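Local structure of tyrosinase (Aspergillus oryzae, 6JU8) at residues A[246-249]-A[250-253]. The protein probably oxidises L-tyrosine and L-dopa to L-dopaquinone with molecular oxygen at a dinuclear copper centre, a step in melanin biosynthesis. The protein carries 1 engineered substitution. Sequence-based numbering, arbitrary orientation.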
loop_
_atom_site.group_PDB
_atom_site.type_symbol
_atom_site.label_atom_id
_atom_site.label_comp_id
_atom_site.label_asym_id
_atom_site.label_seq_id
_atom_site.Cartn_x
_atom_site.Cartn_y
_atom_site.Cartn_z
ATOM N N TYR A 246 16.699 -0.538 -2.829
ATOM C CA TYR A 246 15.562 -0.483 -3.733
ATOM C C TYR A 246 15.693 0.720 -4.654
ATOM O O TYR A 246 16.215 1.765 -4.306
ATOM C CB TYR A 246 14.236 -0.457 -2.971
ATOM C CG TYR A 246 13.807 -1.849 -2.567
ATOM C CD1 TYR A 246 14.577 -2.650 -1.720
ATOM C CD2 TYR A 246 12.617 -2.374 -3.053
ATOM C CE1 TYR A 246 14.163 -3.932 -1.376
ATOM C CE2 TYR A 246 12.205 -3.645 -2.718
ATOM C CZ TYR A 246 12.977 -4.422 -1.880
ATOM O OH TYR A 246 12.517 -5.682 -1.560
ATOM N N ASN A 247 15.183 0.547 -5.873
ATOM C CA ASN A 247 15.184 1.635 -6.851
ATOM C C ASN A 247 14.479 2.874 -6.307
ATOM O O ASN A 247 13.406 2.756 -5.700
ATOM C CB ASN A 247 14.517 1.154 -8.139
ATOM C CG ASN A 247 14.630 2.144 -9.283
ATOM O OD1 ASN A 247 13.945 3.156 -9.311
ATOM N ND2 ASN A 247 15.544 1.860 -10.209
ATOM N N ALA A 248 15.046 4.047 -6.541
ATOM C CA ALA A 248 14.521 5.297 -5.986
ATOM C C ALA A 248 13.153 5.620 -6.573
ATOM O O ALA A 248 12.379 6.395 -5.977
ATOM C CB ALA A 248 15.482 6.443 -6.271
ATOM N N ASP A 249 12.764 5.031 -7.698
ATOM C CA ASP A 249 11.399 5.282 -8.193
ATOM C C ASP A 249 10.370 4.638 -7.274
ATOM O O ASP A 249 9.207 5.077 -7.240
ATOM C CB ASP A 249 11.227 4.739 -9.612
ATOM C CG ASP A 249 11.966 5.571 -10.646
ATOM O OD1 ASP A 249 12.471 6.674 -10.333
ATOM O OD2 ASP A 249 12.039 5.074 -11.791
ATOM N N VAL A 250 10.744 3.600 -6.526
ATOM C CA VAL A 250 9.860 3.038 -5.509
ATOM C C VAL A 250 9.724 4.020 -4.332
ATOM O O VAL A 250 8.629 4.279 -3.832
ATOM C CB VAL A 250 10.378 1.668 -5.012
ATOM C CG1 VAL A 250 9.504 1.123 -3.890
ATOM C CG2 VAL A 250 10.382 0.691 -6.182
ATOM N N TRP A 251 10.852 4.608 -3.906
ATOM C CA TRP A 251 10.885 5.557 -2.794
ATOM C C TRP A 251 10.001 6.771 -3.032
ATOM O O TRP A 251 9.545 7.411 -2.072
ATOM C CB TRP A 251 12.329 6.022 -2.592
ATOM C CG TRP A 251 13.248 4.936 -2.104
ATOM C CD1 TRP A 251 12.973 3.681 -1.651
ATOM C CD2 TRP A 251 14.669 5.083 -2.047
ATOM N NE1 TRP A 251 14.151 3.059 -1.298
ATOM C CE2 TRP A 251 15.211 3.881 -1.531
ATOM C CE3 TRP A 251 15.522 6.138 -2.377
ATOM C CZ2 TRP A 251 16.578 3.688 -1.336
ATOM C CZ3 TRP A 251 16.882 5.948 -2.186
ATOM C CH2 TRP A 251 17.405 4.734 -1.671
ATOM N N ALA A 252 9.743 7.148 -4.282
ATOM C CA ALA A 252 8.911 8.321 -4.545
ATOM C C ALA A 252 7.560 8.176 -3.860
ATOM O O ALA A 252 6.986 9.141 -3.342
ATOM C CB ALA A 252 8.714 8.446 -6.051
ATOM N N ASP A 253 7.028 6.949 -3.873
ATOM C CA ASP A 253 5.795 6.665 -3.124
ATOM C C ASP A 253 5.857 5.185 -2.740
ATOM O O ASP A 253 5.537 4.312 -3.547
ATOM C CB ASP A 253 4.550 6.960 -3.946
ATOM C CG ASP A 253 3.257 6.773 -3.171
ATOM O OD1 ASP A 253 3.286 6.169 -2.084
ATOM O OD2 ASP A 253 2.199 7.217 -3.663
HETATM O O HOH W 1 6.620 4.518 -6.278
#
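A short helix, 248-251, brings Val250 and Trp251 back onto its N-cap and the residues beside it. Val250 N donates to Asn247 O over 2.9 Å, approaching 47° out of the carbonyl plane, and the CB of Val250 rests 3.3 Å from the same oxygen. Asn247 is the N-cap: its OD1 takes the N-H of Asp249 at 2.7 Å in a fairly straight bond (160°). The i to i+4 bond from Ala252 N to Ala248 O is weak.

In this helix of the common central domain of tyrosinase, Trp251 has CG beside its backbone N (chi1 -67°), which extends its ring back over the preceding turn. Asn247 O lies over one indole face; Tyr246 O is 3.4 Å and Ala248 CA 3.6 Å above the Trp251 ring plane, both offset toward the rim. Ala248 CB meets Trp251 CE3 at 3.9 Å, while Trp251 NE1 donates to Leu243 O. Further along, a water lies within donating distance of both Asp249 O and Asp253 O, and Asp253 OD2 forms a salt bridge with Arg199. The helix lies at the dimer interface, away from the coppers: Tyr246 OH bonds Glu167 of the second subunit, Asp249 OD2 bonds Tyr30 of that subunit, and Val250 packs on its Thr175.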